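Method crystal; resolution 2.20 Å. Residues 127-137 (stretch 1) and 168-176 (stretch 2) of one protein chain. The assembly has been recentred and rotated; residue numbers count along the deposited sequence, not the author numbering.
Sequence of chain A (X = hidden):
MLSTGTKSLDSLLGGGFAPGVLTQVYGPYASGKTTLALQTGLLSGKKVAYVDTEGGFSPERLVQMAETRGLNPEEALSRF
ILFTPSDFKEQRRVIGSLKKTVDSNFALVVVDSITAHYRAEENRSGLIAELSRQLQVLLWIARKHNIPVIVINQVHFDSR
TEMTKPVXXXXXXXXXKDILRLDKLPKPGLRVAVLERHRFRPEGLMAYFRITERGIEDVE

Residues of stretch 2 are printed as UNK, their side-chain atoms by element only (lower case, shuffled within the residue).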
# COMPACT_ATOMS: atom_id res chain seq x y z
N LEU A 127 1.25 3.59 -22.52
CA LEU A 127 1.73 3.59 -21.14
C LEU A 127 1.52 2.33 -20.30
O LEU A 127 2.32 2.03 -19.42
CB LEU A 127 1.13 4.78 -20.38
CG LEU A 127 -0.39 4.98 -20.51
CD1 LEU A 127 -0.97 5.61 -19.26
CD2 LEU A 127 -0.67 5.83 -21.73
N ILE A 128 0.43 1.61 -20.55
CA ILE A 128 0.11 0.40 -19.81
C ILE A 128 1.28 -0.58 -19.64
O ILE A 128 1.37 -1.28 -18.63
CB ILE A 128 -1.12 -0.31 -20.43
CG1 ILE A 128 -1.73 -1.29 -19.43
CG2 ILE A 128 -0.72 -1.02 -21.72
CD1 ILE A 128 -3.12 -1.74 -19.78
N ALA A 129 2.20 -0.61 -20.60
CA ALA A 129 3.36 -1.49 -20.52
C ALA A 129 4.41 -0.94 -19.54
O ALA A 129 5.18 -1.68 -18.93
CB ALA A 129 3.97 -1.68 -21.90
N GLU A 130 4.44 0.38 -19.41
CA GLU A 130 5.36 1.05 -18.50
C GLU A 130 4.95 0.72 -17.07
O GLU A 130 5.80 0.60 -16.17
CB GLU A 130 5.32 2.57 -18.74
CG GLU A 130 6.61 3.13 -19.31
CD GLU A 130 7.76 3.09 -18.32
OE1 GLU A 130 8.92 3.00 -18.78
OE2 GLU A 130 7.52 3.14 -17.10
N LEU A 131 3.64 0.60 -16.85
CA LEU A 131 3.10 0.24 -15.55
C LEU A 131 3.56 -1.18 -15.27
O LEU A 131 4.09 -1.48 -14.20
CB LEU A 131 1.58 0.32 -15.57
CG LEU A 131 0.85 -0.18 -14.31
CD1 LEU A 131 1.32 0.60 -13.09
CD2 LEU A 131 -0.66 -0.05 -14.49
N SER A 132 3.42 -2.05 -16.28
CA SER A 132 3.83 -3.45 -16.17
C SER A 132 5.33 -3.56 -15.89
O SER A 132 5.79 -4.49 -15.24
CB SER A 132 3.47 -4.20 -17.45
OG SER A 132 2.07 -4.12 -17.70
N ARG A 133 6.10 -2.60 -16.41
CA ARG A 133 7.54 -2.53 -16.20
C ARG A 133 7.77 -2.40 -14.69
O ARG A 133 8.49 -3.19 -14.07
CB ARG A 133 8.11 -1.27 -16.87
CG ARG A 133 9.40 -1.46 -17.66
CD ARG A 133 9.09 -2.00 -19.06
NE ARG A 133 8.43 -1.00 -19.91
CZ ARG A 133 7.95 -1.26 -21.12
NH1 ARG A 133 8.04 -2.48 -21.64
NH2 ARG A 133 7.40 -0.28 -21.84
N GLN A 134 7.14 -1.38 -14.12
CA GLN A 134 7.21 -1.07 -12.70
C GLN A 134 6.74 -2.20 -11.81
O GLN A 134 7.43 -2.62 -10.89
CB GLN A 134 6.41 0.20 -12.42
CG GLN A 134 7.02 1.42 -13.11
CD GLN A 134 6.15 2.66 -13.06
OE1 GLN A 134 5.89 3.20 -11.98
NE2 GLN A 134 5.71 3.12 -14.22
N LEU A 135 5.55 -2.72 -12.09
CA LEU A 135 4.99 -3.80 -11.30
C LEU A 135 5.93 -4.98 -11.31
O LEU A 135 6.23 -5.57 -10.26
CB LEU A 135 3.59 -4.17 -11.79
CG LEU A 135 2.50 -3.11 -11.51
CD1 LEU A 135 1.17 -3.55 -12.11
CD2 LEU A 135 2.33 -2.88 -10.00
N GLN A 136 6.47 -5.30 -12.48
CA GLN A 136 7.41 -6.41 -12.58
C GLN A 136 8.67 -6.15 -11.76
O GLN A 136 9.17 -7.07 -11.10
CB GLN A 136 7.76 -6.72 -14.04
CG GLN A 136 6.79 -7.71 -14.68
CD GLN A 136 6.49 -8.90 -13.77
OE1 GLN A 136 5.34 -9.11 -13.37
NE2 GLN A 136 7.53 -9.67 -13.42
N VAL A 137 9.19 -4.93 -11.81
CA VAL A 137 10.37 -4.60 -11.02
C VAL A 137 10.03 -4.76 -9.53
O VAL A 137 10.79 -5.37 -8.77
CB VAL A 137 10.90 -3.18 -11.33
CG1 VAL A 137 12.11 -2.84 -10.43
CG2 VAL A 137 11.32 -3.10 -12.78
N UNK A 168 -9.18 -3.58 -10.69
CA UNK A 168 -8.40 -4.79 -10.98
C UNK A 168 -8.18 -4.84 -12.50
O UNK A 168 -8.90 -5.54 -13.22
c UNK A 168 -9.16 -6.03 -10.51
N UNK A 169 -7.18 -4.10 -12.98
CA UNK A 169 -6.87 -4.01 -14.41
C UNK A 169 -6.13 -5.19 -15.08
O UNK A 169 -4.93 -5.12 -15.36
o UNK A 169 -3.90 -0.40 -12.92
o UNK A 169 -4.51 -0.41 -15.03
c UNK A 169 -4.44 -0.95 -13.90
c UNK A 169 -6.15 -2.69 -14.70
c UNK A 169 -5.02 -2.35 -13.72
N UNK A 170 -6.88 -6.27 -15.33
CA UNK A 170 -6.37 -7.48 -15.99
C UNK A 170 -5.04 -8.02 -15.44
O UNK A 170 -4.92 -8.29 -14.24
c UNK A 170 -6.11 -8.55 -18.30
c UNK A 170 -5.29 -8.35 -19.56
o UNK A 170 -4.98 -7.22 -19.94
c UNK A 170 -6.27 -7.26 -17.50
n UNK A 170 -4.93 -9.45 -20.20
N UNK A 171 -4.04 -8.19 -16.31
CA UNK A 171 -2.73 -8.71 -15.93
C UNK A 171 -2.13 -7.81 -14.87
O UNK A 171 -1.54 -8.29 -13.90
o UNK A 171 -2.48 -9.32 -18.28
c UNK A 171 -1.78 -8.77 -17.16
c UNK A 171 -0.56 -9.64 -16.86
N UNK A 172 -2.30 -6.50 -15.06
CA UNK A 172 -1.80 -5.52 -14.10
C UNK A 172 -2.51 -5.83 -12.78
O UNK A 172 -1.91 -5.75 -11.70
c UNK A 172 -1.38 -3.50 -15.77
c UNK A 172 0.11 -3.51 -15.53
c UNK A 172 -1.72 -4.26 -17.04
c UNK A 172 -2.11 -4.09 -14.56
N UNK A 173 -3.77 -6.21 -12.89
CA UNK A 173 -4.54 -6.55 -11.71
C UNK A 173 -3.90 -7.78 -11.11
O UNK A 173 -3.47 -7.75 -9.95
N UNK A 174 -3.79 -8.86 -11.89
CA UNK A 174 -3.20 -10.10 -11.40
C UNK A 174 -1.72 -9.96 -11.06
O UNK A 174 -1.08 -10.91 -10.59
c UNK A 174 -5.78 -11.32 -13.39
c UNK A 174 -7.13 -11.71 -13.37
c UNK A 174 -4.90 -11.73 -12.39
c UNK A 174 -6.74 -12.94 -11.34
c UNK A 174 -7.59 -12.51 -12.35
c UNK A 174 -3.46 -11.27 -12.38
o UNK A 174 -8.91 -12.89 -12.34
c UNK A 174 -5.40 -12.55 -11.37
N UNK A 175 -1.17 -8.77 -11.31
CA UNK A 175 0.21 -8.46 -10.97
C UNK A 175 0.25 -8.46 -9.44
O UNK A 175 1.28 -8.77 -8.82
n UNK A 175 2.63 -7.61 -14.67
n UNK A 175 1.44 -6.82 -16.47
c UNK A 175 0.60 -7.07 -11.48
c UNK A 175 1.48 -7.60 -13.77
c UNK A 175 2.59 -7.24 -15.94
c UNK A 175 1.81 -7.05 -12.39
n UNK A 175 3.68 -7.30 -16.70
N UNK A 176 -0.88 -8.10 -8.84
CA UNK A 176 -1.04 -8.05 -7.40
C UNK A 176 -1.84 -9.27 -6.99
O UNK A 176 -2.99 -9.42 -7.36
c UNK A 176 -1.74 -6.76 -6.98
s UNK A 176 -0.81 -5.24 -7.39

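Position 168 carries a single side-chain carbon and lies beyond the reach of stretch 1. One carbon and nothing more makes it Ala168, a small residue in the extended approach to the contact.

Position 169 has three carbons in an unbranched chain, the third bearing two oxygens. A terminal carboxylate two methylenes from the backbone identifies Glu169. Its CB points toward stretch 1, and OE1 comes to 3.6 Å from Leu131 CD2. Two methylenes carry the carboxylate out to the edge of Leu131, so the contact is made by a carboxylate oxygen against a methyl group; the partly exposed site tolerates the charge.

Position 170 again has three carbons, but the third carries one oxygen and one nitrogen. This amide is Gln170. It is exposed and makes no real contact with stretch 1, a setting in which an uncharged polar side chain is readily accommodated.

At position 171 the first side-chain carbon carries one oxygen and one carbon. That branching at CB defines Thr171, which is exposed and lies clear of stretch 1, with its hydroxyl free of any burial cost.

Position 172 has four carbons, forked at the second, and no polar atom. The fork one carbon beyond CB gives Leu172. With chi1 and chi2 both m, its end comes nearer to stretch 1 than the sideways direction of its CA-to-CB bond would suggest. CD2 lies 3.8 Å from Ile128 CG1, while CD1 lies 3.6 Å from both Leu131 CG and Leu135 CD1. The side chain is thus a knob in the hole formed by Ile128, Leu131, Ser132 and Leu135, and its forked, wholly apolar end suits that pocket.

Position 173 has no side-chain atom at all and is therefore Gly173. An ideal CB would point away from stretch 1 and fall 2.9 Å from Gln170 O, so the absence of a side chain avoids a clash within the turn.

Position 174 has one carbon leading to a six-carbon ring that bears an oxygen: Tyr174. The phenol is exposed and out of reach of stretch 1; an exposed site lets the ring keep its polar hydroxyl without having to bury it.

Position 175 has three carbons, a nitrogen, and then a carbon carrying two more nitrogens. This guanidinium identifies Arg175, whose long chain serves two purposes. Its methylenes pack on a leucine, with CG 3.4 Å from Leu135 CB, and its head reaches polar atoms: NE donates a weak hydrogen bond to Gln136 OE1 at 3.4 Å, near the guanidinium plane, while Ser132 CB lies over one face.

Position 176 has one carbon followed by sulfur, hence Cys176, a compact, buried residue at the margin of the contact.

The two helices run nearly parallel, at 13°, with axes 10.4 Å apart at closest approach. Across this gap Leu172 provides the apolar lock and Arg175 extends the packing along Leu135 to the polar end of Gln136. Ser132 borders both, though its OG also donates a hydrogen bond to Ile128 O within its own helix. Arg175 and Leu172 have the largest covered areas in this 414 Å² contact, so a long polar-ended chain and an apolar knob share it.

Stretch 2 (168-176) AEQTLGYRC
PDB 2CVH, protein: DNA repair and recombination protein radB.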